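Local coordinates for Mlr6093 protein (Mesorhizobium loti, PDB 2QJ8), which is probably a zinc-dependent hydrolase of the succinylglutamate desuccinylase/aspartoacylase family, acting on amide or ester bonds, at residues G16-L22 and S34-C40; L48-N54 and I81-I87; V137-F143 and T201-F207; I153-P157 and T179-N185; V284-H288 and S297-R301. Where two conformers were deposited one is given. Numbering follows the deposited sequence.

Interaction 1: G16-L22 and S34-C40; sequences GVSTGHL and SLPVFSC
Strands 16-22 and 34-40 form an antiparallel beta hairpin at one side of the large mixed sheet, both extended, their axes 4.2 Å apart at closest and 147° between directions. Ser34 opens the segment, already inside strand 33-42, beside His21, whose ring (chi1 m) brings CD2 within 3.9 Å of Ser34 CB. Leu35 makes a hydrogen-bonded pair with Leu22: Leu22 N to Leu35 O is 2.8 Å and Leu35 N to Leu22 O 3.0 Å. Pro36, which has no NH to offer, falls on the non-hydrogen-bonded position opposite His21, whose NE2 bonds Gly291 O of the second subunit. Val37 pairs with Gly20 through Val37 N to Gly20 O and Gly20 N to Val37 O, both 2.9 Å. Phe38, opposite Thr19, is t and presents its ring edge to Thr19 CG2. Ser39 repeats the paired geometry, with Ser18 N to Ser39 O 2.7 Å and Ser39 N to Ser18 O 2.8 Å. Finally Cys40, on the face of Val17 and Phe38, places SG 3.7 Å from Val17 CG2.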
# COMPACT_ATOMS: atom_id res chain seq x y z
N GLY A 16 15.02 22.13 -27.76
CA GLY A 16 13.64 21.81 -27.42
C GLY A 16 13.39 20.47 -26.76
O GLY A 16 14.26 19.88 -26.11
N VAL A 17 12.17 19.98 -26.96
CA VAL A 17 11.66 18.76 -26.34
C VAL A 17 11.94 17.50 -27.20
O VAL A 17 11.60 17.46 -28.39
CB VAL A 17 10.12 18.89 -26.08
CG1 VAL A 17 9.47 17.59 -25.56
CG2 VAL A 17 9.83 20.05 -25.12
N SER A 18 12.59 16.51 -26.60
CA SER A 18 12.86 15.24 -27.26
C SER A 18 12.36 14.11 -26.37
O SER A 18 12.38 14.22 -25.14
CB SER A 18 14.36 15.07 -27.52
OG SER A 18 14.85 16.06 -28.41
N THR A 19 11.86 13.04 -26.99
CA THR A 19 11.48 11.82 -26.27
C THR A 19 12.14 10.64 -27.01
O THR A 19 12.29 10.67 -28.23
CB THR A 19 9.96 11.62 -26.12
OG1 THR A 19 9.33 11.54 -27.40
CG2 THR A 19 9.33 12.78 -25.33
N GLY A 20 12.58 9.64 -26.27
CA GLY A 20 13.20 8.49 -26.88
C GLY A 20 13.44 7.45 -25.84
O GLY A 20 12.61 7.27 -24.93
N HIS A 21 14.54 6.72 -25.97
CA HIS A 21 14.88 5.65 -25.01
C HIS A 21 16.35 5.57 -24.69
O HIS A 21 17.19 5.98 -25.49
CB HIS A 21 14.46 4.30 -25.57
CG HIS A 21 13.00 4.19 -25.84
ND1 HIS A 21 12.43 4.64 -27.00
CD2 HIS A 21 11.99 3.72 -25.08
CE1 HIS A 21 11.12 4.46 -26.95
NE2 HIS A 21 10.84 3.89 -25.79
N LEU A 22 16.62 5.03 -23.50
CA LEU A 22 17.95 4.64 -23.04
C LEU A 22 17.98 3.12 -23.19
O LEU A 22 17.23 2.39 -22.52
CB LEU A 22 18.18 5.06 -21.58
CG LEU A 22 19.47 4.59 -20.87
CD1 LEU A 22 20.74 5.02 -21.62
CD2 LEU A 22 19.46 5.19 -19.46
N SER A 34 14.66 -1.09 -23.07
CA SER A 34 14.50 0.28 -23.57
C SER A 34 13.71 1.10 -22.57
O SER A 34 12.51 0.93 -22.46
CB SER A 34 13.78 0.27 -24.92
OG SER A 34 14.69 -0.05 -25.93
N LEU A 35 14.38 1.99 -21.85
CA LEU A 35 13.75 2.83 -20.84
C LEU A 35 13.37 4.16 -21.47
O LEU A 35 14.26 4.85 -21.92
CB LEU A 35 14.71 3.09 -19.68
CG LEU A 35 15.02 1.99 -18.65
CD1 LEU A 35 15.27 0.63 -19.25
CD2 LEU A 35 16.23 2.45 -17.76
N PRO A 36 12.07 4.51 -21.52
CA PRO A 36 11.75 5.83 -22.09
C PRO A 36 12.36 7.01 -21.34
O PRO A 36 12.44 7.00 -20.11
CB PRO A 36 10.22 5.89 -22.03
CG PRO A 36 9.77 4.49 -22.02
CD PRO A 36 10.84 3.78 -21.18
N VAL A 37 12.80 8.01 -22.11
CA VAL A 37 13.46 9.19 -21.60
C VAL A 37 12.86 10.42 -22.29
O VAL A 37 12.54 10.40 -23.49
CB VAL A 37 15.00 9.13 -21.87
CG1 VAL A 37 15.70 10.44 -21.45
CG2 VAL A 37 15.62 7.95 -21.16
N PHE A 38 12.68 11.47 -21.51
CA PHE A 38 12.23 12.76 -21.96
C PHE A 38 13.38 13.74 -21.72
O PHE A 38 14.06 13.63 -20.69
CB PHE A 38 11.01 13.18 -21.15
CG PHE A 38 10.73 14.66 -21.17
CD1 PHE A 38 9.88 15.20 -22.11
CD2 PHE A 38 11.26 15.49 -20.17
CE1 PHE A 38 9.58 16.55 -22.09
CE2 PHE A 38 10.97 16.84 -20.15
CZ PHE A 38 10.14 17.37 -21.10
N SER A 39 13.62 14.66 -22.65
CA SER A 39 14.60 15.71 -22.42
C SER A 39 14.08 17.05 -22.98
O SER A 39 13.52 17.08 -24.08
CB SER A 39 15.95 15.33 -22.99
OG SER A 39 16.89 16.35 -22.76
N CYS A 40 14.18 18.12 -22.19
CA CYS A 40 13.75 19.46 -22.62
C CYS A 40 14.98 20.35 -22.53
O CYS A 40 15.46 20.63 -21.46
CB CYS A 40 12.61 19.99 -21.78
SG CYS A 40 11.86 21.55 -22.40

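Interaction 2: L48-N54 and I81-I87; sequences LLITGGN and IIIVPEI
Five backbone hydrogen bonds join 48-54 to 81-87. Ile82 takes both positions between Leu48 and Ile50: Ile82 N to Leu48 O is 2.8 Å and Ile50 N to Ile82 O 2.9 Å. Val84 repeats this two residues on, with Val84 N to Ile50 O 3.0 Å and Gly52 N to Val84 O 3.1 Å. Beyond the strands, Ile87 N reaches Gly52 O at 2.9 Å. The intervening NH and CO groups of Leu49 and Thr51 turn to strand 136-144. Register runs Leu48-Ile81 to Thr51-Val84, with the axes 4.7 Å apart at closest and 14° from parallel. This is the parallel pair of a beta-alpha-beta unit whose connecting helix 60-75 packs on Ile83. Ile50 and Ile83 (both m,t) share that face, Ile50 CB lying 4.0 Å from Ile83 CG1. On the other face Thr51 CG2 is 3.5 Å from Val84 CG1, while Thr51 OG1 bonds Asp139. Gly53 has phi/psi 68/30, and its CA is 4.1 Å from Glu86 CA; a CB there would clash with Glu86. The Glu86 carboxylate forms a salt bridge with Arg66, and Asn54 ND2 bonds Asn105 OD1. Ile87 (p,t) packs its CD1 3.8 Å from Asn54 CB.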
# COMPACT_ATOMS: atom_id res chain seq x y z
N LEU A 48 19.54 19.10 -14.84
CA LEU A 48 18.83 18.28 -13.86
C LEU A 48 18.35 16.96 -14.44
O LEU A 48 17.82 16.93 -15.54
CB LEU A 48 17.58 19.05 -13.40
CG LEU A 48 16.64 18.34 -12.39
CD1 LEU A 48 17.34 18.16 -11.04
CD2 LEU A 48 15.31 19.06 -12.24
N LEU A 49 18.55 15.88 -13.68
CA LEU A 49 17.97 14.60 -14.00
C LEU A 49 16.92 14.33 -12.94
O LEU A 49 17.20 14.48 -11.76
CB LEU A 49 18.99 13.47 -13.92
CG LEU A 49 18.48 12.03 -14.04
CD1 LEU A 49 17.80 11.74 -15.41
CD2 LEU A 49 19.68 11.12 -13.80
N ILE A 50 15.74 13.90 -13.36
CA ILE A 50 14.67 13.45 -12.48
C ILE A 50 14.38 11.98 -12.75
O ILE A 50 14.03 11.58 -13.87
CB ILE A 50 13.35 14.26 -12.69
CG1 ILE A 50 13.65 15.76 -12.70
CG2 ILE A 50 12.31 13.88 -11.61
CD1 ILE A 50 12.43 16.61 -12.66
N THR A 51 14.48 11.17 -11.70
CA THR A 51 14.27 9.74 -11.79
C THR A 51 13.06 9.28 -10.92
O THR A 51 12.81 9.83 -9.85
CB THR A 51 15.51 8.93 -11.37
OG1 THR A 51 15.91 9.25 -10.03
CG2 THR A 51 16.69 9.16 -12.30
N GLY A 52 12.31 8.30 -11.44
CA GLY A 52 11.25 7.62 -10.69
C GLY A 52 11.40 6.12 -10.86
O GLY A 52 12.18 5.67 -11.69
N GLY A 53 10.66 5.35 -10.09
CA GLY A 53 10.57 3.92 -10.32
C GLY A 53 11.78 3.07 -10.09
O GLY A 53 11.95 2.07 -10.75
N ASN A 54 12.65 3.47 -9.16
CA ASN A 54 13.76 2.61 -8.74
C ASN A 54 13.18 1.34 -8.12
O ASN A 54 13.80 0.28 -8.21
CB ASN A 54 14.68 3.28 -7.72
CG ASN A 54 15.77 2.34 -7.21
OD1 ASN A 54 16.71 2.07 -7.93
ND2 ASN A 54 15.63 1.83 -5.98
N ILE A 81 16.55 19.63 -18.62
CA ILE A 81 15.92 18.70 -17.68
C ILE A 81 15.70 17.39 -18.39
O ILE A 81 15.06 17.34 -19.45
CB ILE A 81 14.57 19.22 -17.13
CG1 ILE A 81 14.79 20.54 -16.40
CG2 ILE A 81 13.96 18.13 -16.17
CD1 ILE A 81 13.52 21.26 -15.93
N ILE A 82 16.29 16.32 -17.85
CA ILE A 82 16.12 14.99 -18.38
C ILE A 82 15.24 14.24 -17.36
O ILE A 82 15.42 14.41 -16.17
CB ILE A 82 17.50 14.23 -18.54
CG1 ILE A 82 18.48 15.00 -19.45
CG2 ILE A 82 17.27 12.86 -19.09
CD1 ILE A 82 19.95 14.40 -19.46
N ILE A 83 14.27 13.46 -17.85
CA ILE A 83 13.36 12.69 -16.97
C ILE A 83 13.24 11.25 -17.42
O ILE A 83 13.02 11.00 -18.62
CB ILE A 83 11.91 13.29 -16.87
CG1 ILE A 83 11.94 14.76 -16.43
CG2 ILE A 83 11.05 12.49 -15.88
CD1 ILE A 83 10.57 15.52 -16.48
N VAL A 84 13.43 10.32 -16.47
CA VAL A 84 13.26 8.86 -16.69
C VAL A 84 12.21 8.42 -15.65
O VAL A 84 12.55 8.15 -14.50
CB VAL A 84 14.59 8.07 -16.67
CG1 VAL A 84 15.47 8.45 -15.50
CG2 VAL A 84 14.34 6.55 -16.72
N PRO A 85 10.90 8.41 -16.04
CA PRO A 85 9.86 8.10 -15.04
C PRO A 85 9.91 6.77 -14.34
O PRO A 85 9.53 6.74 -13.18
CB PRO A 85 8.51 8.33 -15.81
CG PRO A 85 8.90 9.26 -16.91
CD PRO A 85 10.25 8.69 -17.34
N GLU A 86 10.42 5.73 -15.01
CA GLU A 86 10.57 4.39 -14.43
C GLU A 86 11.93 3.84 -14.80
O GLU A 86 12.09 3.26 -15.88
CB GLU A 86 9.50 3.39 -14.94
CG GLU A 86 8.06 3.75 -14.67
CD GLU A 86 7.39 4.51 -15.79
OE1 GLU A 86 7.47 4.07 -16.97
OE2 GLU A 86 6.71 5.52 -15.49
N ILE A 87 12.91 4.01 -13.92
CA ILE A 87 14.24 3.46 -14.17
C ILE A 87 14.28 1.93 -13.99
O ILE A 87 15.20 1.30 -14.51
CB ILE A 87 15.39 4.14 -13.33
CG1 ILE A 87 15.26 3.88 -11.81
CG2 ILE A 87 15.51 5.59 -13.68
CD1 ILE A 87 16.39 4.50 -10.91

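Interaction 3: V137-F143 and T201-F207; sequences VLDLHSF and TFICTEF
Parallel neighbours at the heart of the catalytic-domain sheet, strands 137-143 and 201-207 pair from Val137-Phe202 to Ser142-Phe207, their axes 4.7 Å apart at closest and crossing at -41°, a marked twist. Backbone bonds alternate: Val137 N to Thr201 O and Ile203 N to Val137 O (both 2.9 Å), Asp139 N to Ile203 O 2.8 Å, Thr205 N to Asp139 O 3.0 Å, then His141 N to Thr205 O and Phe207 N to His141 O (both 2.9 Å). Phe143 N to Phe207 O, at 2.6 Å, is the shortest. On one face Leu138 (t,p) sets CD1 3.6 Å from Thr205 CG2, and Leu140 CB lies 3.7 Å from Phe207 CE1. The other carries Val137, Asp139 and His141 beside Phe202, Cys204 and Glu206. Cys204 SG sits obliquely 4.1 Å from the His141 ring centroid, and Asp139 OD1 turns to Thr51. A His-carboxylate hydrogen bond ends this row: with His141 t and Glu206 m,m, His141 ND1 donates to Glu206 OE1 at 2.8 Å, 172° at the hydrogen.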
# COMPACT_ATOMS: atom_id res chain seq x y z
N VAL A 137 20.50 15.79 -9.26
CA VAL A 137 19.63 14.67 -9.50
C VAL A 137 18.50 14.74 -8.47
O VAL A 137 18.76 14.92 -7.28
CB VAL A 137 20.32 13.29 -9.40
CG1 VAL A 137 19.27 12.22 -9.60
CG2 VAL A 137 21.45 13.15 -10.41
N LEU A 138 17.27 14.62 -8.96
CA LEU A 138 16.07 14.57 -8.15
C LEU A 138 15.48 13.16 -8.28
O LEU A 138 15.00 12.80 -9.36
CB LEU A 138 15.05 15.63 -8.59
CG LEU A 138 13.63 15.59 -7.97
CD1 LEU A 138 13.64 15.71 -6.42
CD2 LEU A 138 12.80 16.68 -8.59
N ASP A 139 15.52 12.37 -7.20
CA ASP A 139 14.92 11.02 -7.20
C ASP A 139 13.58 11.05 -6.47
O ASP A 139 13.49 11.53 -5.34
CB ASP A 139 15.88 10.01 -6.57
CG ASP A 139 15.37 8.54 -6.63
OD1 ASP A 139 14.91 8.04 -7.68
OD2 ASP A 139 15.47 7.87 -5.58
N LEU A 140 12.53 10.56 -7.15
CA LEU A 140 11.17 10.47 -6.63
C LEU A 140 11.13 9.05 -6.03
O LEU A 140 10.86 8.07 -6.72
CB LEU A 140 10.15 10.74 -7.73
CG LEU A 140 10.42 12.02 -8.55
CD1 LEU A 140 9.41 12.17 -9.67
CD2 LEU A 140 10.47 13.31 -7.69
N HIS A 141 11.43 8.99 -4.73
CA HIS A 141 11.81 7.74 -4.03
C HIS A 141 10.69 7.03 -3.24
O HIS A 141 9.82 7.66 -2.64
CB HIS A 141 12.99 8.06 -3.12
CG HIS A 141 13.55 6.88 -2.40
ND1 HIS A 141 13.30 6.64 -1.07
CD2 HIS A 141 14.36 5.87 -2.83
CE1 HIS A 141 13.92 5.52 -0.70
NE2 HIS A 141 14.57 5.04 -1.75
N SER A 142 10.73 5.71 -3.31
CA SER A 142 9.76 4.90 -2.63
C SER A 142 10.23 4.67 -1.22
O SER A 142 11.22 4.00 -1.03
CB SER A 142 9.61 3.55 -3.31
OG SER A 142 8.67 2.77 -2.59
N PHE A 143 9.55 5.25 -0.25
CA PHE A 143 9.94 5.01 1.14
C PHE A 143 9.64 3.54 1.50
O PHE A 143 10.46 2.86 2.13
CB PHE A 143 9.21 5.99 2.06
CG PHE A 143 9.78 6.03 3.43
CD1 PHE A 143 10.97 6.73 3.67
CD2 PHE A 143 9.17 5.37 4.48
CE1 PHE A 143 11.51 6.78 4.92
CE2 PHE A 143 9.72 5.42 5.75
CZ PHE A 143 10.89 6.14 5.96
N THR A 201 24.53 17.70 -6.29
CA THR A 201 23.33 17.93 -5.47
C THR A 201 22.41 16.75 -5.73
O THR A 201 22.02 16.52 -6.85
CB THR A 201 22.66 19.23 -5.84
OG1 THR A 201 23.59 20.28 -5.56
CG2 THR A 201 21.34 19.45 -5.03
N PHE A 202 22.16 15.94 -4.70
CA PHE A 202 21.27 14.80 -4.82
C PHE A 202 20.11 15.02 -3.85
O PHE A 202 20.35 15.13 -2.64
CB PHE A 202 22.03 13.52 -4.50
CG PHE A 202 21.20 12.26 -4.59
CD1 PHE A 202 20.34 12.03 -5.68
CD2 PHE A 202 21.35 11.26 -3.64
CE1 PHE A 202 19.60 10.87 -5.79
CE2 PHE A 202 20.61 10.07 -3.74
CZ PHE A 202 19.73 9.88 -4.82
N ILE A 203 18.89 15.08 -4.39
CA ILE A 203 17.66 15.33 -3.64
C ILE A 203 16.69 14.15 -3.78
O ILE A 203 16.43 13.68 -4.88
CB ILE A 203 17.05 16.71 -4.03
CG1 ILE A 203 17.98 17.82 -3.54
CG2 ILE A 203 15.72 16.93 -3.41
CD1 ILE A 203 17.56 19.17 -3.97
N CYS A 204 16.23 13.65 -2.64
CA CYS A 204 15.35 12.50 -2.57
C CYS A 204 14.03 12.89 -1.91
O CYS A 204 14.01 13.18 -0.72
CB CYS A 204 16.10 11.43 -1.76
SG CYS A 204 15.39 9.83 -1.82
N THR A 205 12.95 12.90 -2.69
CA THR A 205 11.61 13.22 -2.18
C THR A 205 11.00 11.88 -1.80
O THR A 205 11.15 10.92 -2.53
CB THR A 205 10.76 13.94 -3.21
OG1 THR A 205 10.62 13.08 -4.33
CG2 THR A 205 11.44 15.24 -3.66
N GLU A 206 10.30 11.82 -0.67
CA GLU A 206 9.81 10.54 -0.14
C GLU A 206 8.33 10.30 -0.34
O GLU A 206 7.51 11.12 0.06
CB GLU A 206 10.13 10.42 1.34
CG GLU A 206 11.61 10.42 1.68
CD GLU A 206 12.42 9.26 1.09
OE1 GLU A 206 11.88 8.18 0.81
OE2 GLU A 206 13.65 9.44 0.95
N PHE A 207 8.05 9.13 -0.94
CA PHE A 207 6.70 8.64 -1.24
C PHE A 207 6.47 7.34 -0.47
O PHE A 207 7.25 6.40 -0.61
CB PHE A 207 6.53 8.36 -2.75
CG PHE A 207 6.60 9.61 -3.63
CD1 PHE A 207 7.82 10.14 -4.02
CD2 PHE A 207 5.43 10.23 -4.09
CE1 PHE A 207 7.87 11.27 -4.83
CE2 PHE A 207 5.49 11.36 -4.91
CZ PHE A 207 6.73 11.88 -5.26
O HOH W 1 6.59 3.48 -1.30

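Interaction 4: I153-P157 and T179-N185; sequences IISHP and TLLWEHN
Three main-chain hydrogen bonds hold 153-157 against 179-185: Leu180 N to Ile153 O and Ser155 N to Leu180 O, both 2.8 Å, and Trp182 N to Ser155 O, 3.0 Å. They define the parallel strand pair of a beta-alpha-beta unit connected through helix 161-172, in register from Ile153-Thr179 to Ser155-Leu181, the axes 4.6 Å apart at closest and crossing at -28°. Past the strands a side chain takes over. His156 (chi1 t) accepts from Asn185 N at NE2, 3.0 Å, and its ND1 donates to Pro157 O, 2.9 Å, so both ring nitrogens are used. This sets the His156 ring against the inverse gamma turn 182-184 centred on Glu183, whose CA lies over one ring face in a CH-pi contact, 4.0 Å from the centroid. The edge of His156 meets the face of His184 (chi1 p) in a T-shaped pair, centroids 4.8 Å apart and planes at 84°; His184 ND1 itself bonds Glu186 N. Pro157 CD lies 3.9 Å from Glu183 CB. In the strands, Ser155 CB approaches Leu181 CD2 at 3.8 Å, on the face that helix 161-172 covers. On the opposite face Ile154 (m,t) carries CG2 to 3.9 Å from Trp182 CB.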
# COMPACT_ATOMS: atom_id res chain seq x y z
N ILE A 153 11.56 15.63 2.14
CA ILE A 153 12.88 15.36 1.64
C ILE A 153 13.66 14.90 2.86
O ILE A 153 13.56 15.55 3.90
CB ILE A 153 13.54 16.60 1.03
CG1 ILE A 153 12.92 16.89 -0.35
CG2 ILE A 153 15.01 16.40 0.88
CD1 ILE A 153 13.20 18.24 -0.87
N ILE A 154 14.39 13.78 2.74
CA ILE A 154 15.27 13.29 3.80
C ILE A 154 16.68 13.63 3.36
O ILE A 154 17.10 13.24 2.27
CB ILE A 154 15.20 11.75 4.02
CG1 ILE A 154 13.79 11.32 4.42
CG2 ILE A 154 16.24 11.28 5.09
CD1 ILE A 154 13.65 9.82 4.60
N SER A 155 17.37 14.41 4.19
CA SER A 155 18.72 14.91 4.00
C SER A 155 19.64 14.11 4.90
O SER A 155 19.47 14.12 6.12
CB SER A 155 18.81 16.39 4.43
OG SER A 155 18.04 17.26 3.62
N HIS A 156 20.61 13.43 4.31
CA HIS A 156 21.59 12.66 5.06
C HIS A 156 22.82 13.56 5.38
O HIS A 156 23.41 14.14 4.46
CB HIS A 156 22.00 11.43 4.24
CG HIS A 156 22.84 10.46 5.01
ND1 HIS A 156 24.11 10.76 5.45
CD2 HIS A 156 22.59 9.20 5.41
CE1 HIS A 156 24.61 9.72 6.09
NE2 HIS A 156 23.71 8.76 6.07
N PRO A 157 23.17 13.76 6.67
CA PRO A 157 24.36 14.53 7.02
C PRO A 157 25.67 14.02 6.41
O PRO A 157 25.89 12.81 6.35
CB PRO A 157 24.42 14.39 8.55
CG PRO A 157 23.04 14.20 8.94
CD PRO A 157 22.43 13.37 7.89
N THR A 179 11.32 18.61 6.14
CA THR A 179 12.66 18.29 5.62
C THR A 179 13.27 17.52 6.79
O THR A 179 13.34 18.05 7.88
CB THR A 179 13.52 19.52 5.21
OG1 THR A 179 12.84 20.25 4.18
CG2 THR A 179 14.91 19.06 4.69
N LEU A 180 13.68 16.27 6.57
CA LEU A 180 14.19 15.47 7.68
C LEU A 180 15.68 15.23 7.64
O LEU A 180 16.16 14.65 6.67
CB LEU A 180 13.49 14.10 7.72
CG LEU A 180 13.80 13.14 8.89
CD1 LEU A 180 13.38 13.67 10.27
CD2 LEU A 180 13.15 11.81 8.62
N LEU A 181 16.39 15.66 8.69
CA LEU A 181 17.81 15.38 8.81
C LEU A 181 17.90 13.98 9.43
O LEU A 181 17.37 13.72 10.51
CB LEU A 181 18.55 16.41 9.67
CG LEU A 181 18.44 17.89 9.30
CD1 LEU A 181 19.55 18.64 10.03
CD2 LEU A 181 18.55 18.15 7.82
N TRP A 182 18.57 13.06 8.75
CA TRP A 182 18.66 11.69 9.22
C TRP A 182 19.89 10.97 8.67
O TRP A 182 20.00 10.74 7.47
CB TRP A 182 17.37 10.94 8.82
CG TRP A 182 17.28 9.51 9.29
CD1 TRP A 182 18.00 8.91 10.30
CD2 TRP A 182 16.32 8.53 8.87
NE1 TRP A 182 17.61 7.61 10.46
CE2 TRP A 182 16.57 7.35 9.61
CE3 TRP A 182 15.30 8.52 7.92
CZ2 TRP A 182 15.83 6.17 9.42
CZ3 TRP A 182 14.56 7.35 7.74
CH2 TRP A 182 14.84 6.19 8.49
N GLU A 183 20.77 10.56 9.58
CA GLU A 183 22.00 9.87 9.26
C GLU A 183 21.71 8.37 9.26
O GLU A 183 22.13 7.63 10.14
CB GLU A 183 23.08 10.29 10.25
CG GLU A 183 24.46 9.82 9.91
CD GLU A 183 25.57 10.44 10.78
OE1 GLU A 183 25.38 11.50 11.44
OE2 GLU A 183 26.67 9.86 10.78
N HIS A 184 20.99 7.93 8.23
CA HIS A 184 20.57 6.52 8.10
C HIS A 184 21.65 5.54 7.61
O HIS A 184 21.53 4.33 7.80
CB HIS A 184 19.28 6.39 7.25
CG HIS A 184 19.34 7.07 5.91
ND1 HIS A 184 20.01 6.55 4.82
CD2 HIS A 184 18.77 8.22 5.48
CE1 HIS A 184 19.86 7.35 3.79
NE2 HIS A 184 19.11 8.38 4.16
N ASN A 185 22.71 6.07 7.01
CA ASN A 185 23.82 5.30 6.45
C ASN A 185 23.46 4.24 5.39
O ASN A 185 24.21 3.29 5.15
CB ASN A 185 24.71 4.74 7.59
CG ASN A 185 25.43 5.85 8.37
OD1 ASN A 185 25.38 5.89 9.61
ND2 ASN A 185 26.10 6.76 7.64

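Interaction 5: V284-H288 and S297-R301; sequences VGVLH and SIDIR
An antiparallel hairpin contact links 284-288 to 297-301 in the four-stranded sheet of the C-terminal part of the chain, with 298-301 an outermost strand of it within this chain. The axes approach to 4.6 Å and their directions differ by 155°. Leu287 and Ile298 are a hydrogen-bonded pair, Leu287 N to Ile298 O 2.7 Å and Ile298 N to Leu287 O 2.8 Å. Val286 and Asp299 form the non-hydrogen-bonded pair between this and Gly285-Ile300, where Ile300 N meets Gly285 O at 2.9 Å. Leu287 (t,p) packs CB 4.1 Å from Ile298 CB and 4.4 Å from Ile300 CD1, all three side chains sharing a face. On the other face, Val286 CG1 is 3.5 Å from Ser297 CB. His288 points away and bonds Glu269 of the adjacent strand 266-270. At the start of the segment, Val284 N (2.9 Å) and, weakly, Gly285 N (3.4 Å) both donate to Ile300 O; with Val284 at phi/psi -92/-31, two residues face one, which is a classic beta bulge in an antiparallel hairpin.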
# COMPACT_ATOMS: atom_id res chain seq x y z
N VAL A 284 2.89 4.09 20.34
CA VAL A 284 2.93 4.41 18.92
C VAL A 284 2.31 3.25 18.12
O VAL A 284 1.70 3.47 17.10
CB VAL A 284 4.37 4.83 18.47
CG1 VAL A 284 4.52 4.84 16.96
CG2 VAL A 284 4.71 6.20 19.08
N GLY A 285 2.46 2.03 18.63
CA GLY A 285 1.87 0.86 18.03
C GLY A 285 1.86 -0.30 19.00
O GLY A 285 2.44 -0.22 20.09
N VAL A 286 1.16 -1.35 18.61
CA VAL A 286 1.00 -2.56 19.40
C VAL A 286 1.41 -3.77 18.56
O VAL A 286 1.13 -3.80 17.37
CB VAL A 286 -0.47 -2.67 19.88
CG1 VAL A 286 -0.77 -4.03 20.47
CG2 VAL A 286 -0.77 -1.57 20.89
N LEU A 287 2.05 -4.76 19.18
CA LEU A 287 2.47 -5.96 18.51
C LEU A 287 1.63 -7.12 19.05
O LEU A 287 1.59 -7.38 20.24
CB LEU A 287 3.96 -6.20 18.74
CG LEU A 287 4.65 -7.32 17.96
CD1 LEU A 287 4.82 -6.94 16.50
CD2 LEU A 287 6.00 -7.56 18.59
N HIS A 288 0.91 -7.77 18.15
CA HIS A 288 0.07 -8.89 18.49
C HIS A 288 0.85 -10.17 18.16
O HIS A 288 1.22 -10.34 16.99
CB HIS A 288 -1.21 -8.83 17.65
CG HIS A 288 -2.00 -7.58 17.83
ND1 HIS A 288 -2.80 -7.36 18.93
CD2 HIS A 288 -2.14 -6.49 17.04
CE1 HIS A 288 -3.38 -6.18 18.82
NE2 HIS A 288 -3.01 -5.63 17.68
N SER A 297 -0.73 -8.64 24.06
CA SER A 297 -0.07 -7.83 23.05
C SER A 297 1.01 -6.97 23.72
O SER A 297 0.92 -6.65 24.93
CB SER A 297 -1.07 -6.94 22.30
OG SER A 297 -1.74 -6.07 23.19
N ILE A 298 2.02 -6.59 22.93
CA ILE A 298 3.17 -5.80 23.36
C ILE A 298 3.05 -4.37 22.87
O ILE A 298 2.84 -4.14 21.69
CB ILE A 298 4.48 -6.43 22.77
CG1 ILE A 298 4.75 -7.82 23.39
CG2 ILE A 298 5.71 -5.51 22.94
CD1 ILE A 298 5.73 -8.68 22.61
N ASP A 299 3.15 -3.41 23.79
CA ASP A 299 3.15 -1.98 23.45
C ASP A 299 4.54 -1.51 23.01
O ASP A 299 5.55 -1.93 23.59
CB ASP A 299 2.76 -1.14 24.65
CG ASP A 299 1.41 -1.46 25.16
OD1 ASP A 299 0.47 -1.55 24.33
OD2 ASP A 299 1.28 -1.57 26.39
N ILE A 300 4.57 -0.66 21.98
CA ILE A 300 5.80 -0.07 21.43
C ILE A 300 5.67 1.45 21.69
O ILE A 300 4.84 2.12 21.07
CB ILE A 300 6.01 -0.40 19.93
CG1 ILE A 300 6.00 -1.93 19.69
CG2 ILE A 300 7.32 0.25 19.43
CD1 ILE A 300 6.02 -2.33 18.27
N ARG A 301 6.47 1.98 22.62
CA ARG A 301 6.35 3.37 23.06
C ARG A 301 7.45 4.34 22.59
O ARG A 301 8.62 3.96 22.44
CB ARG A 301 6.31 3.39 24.59
CG ARG A 301 5.08 2.74 25.20
CD ARG A 301 5.21 2.58 26.69
NE ARG A 301 4.04 1.89 27.22
CZ ARG A 301 2.90 2.46 27.63
NH1 ARG A 301 2.72 3.77 27.61
NH2 ARG A 301 1.90 1.70 28.07

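How the interactions relate
From the N terminus, interaction 1 closes first, a short hairpin. Interaction 2 follows in series, its loop spanning helix 60-75, and touches it: Phe38 O to Ile83 N is 2.9 Å, so strands 33-42 and 79-84 are sheet neighbours. Interaction 3 closes a longer loop and joins interaction 2 through strands 47-52 and 136-144, with Leu49 O 2.8 Å from Leu138 N. Interaction 4 is nested inside that loop and packs on interaction 3 where strand 152-155 borders 201-208, Glu206 CG lying 3.6 Å from Ile154 CD1. These four contacts thus span one mixed sheet. Interaction 5 comes last, in a separate sheet, its centre about 48 Å from that of interaction 1.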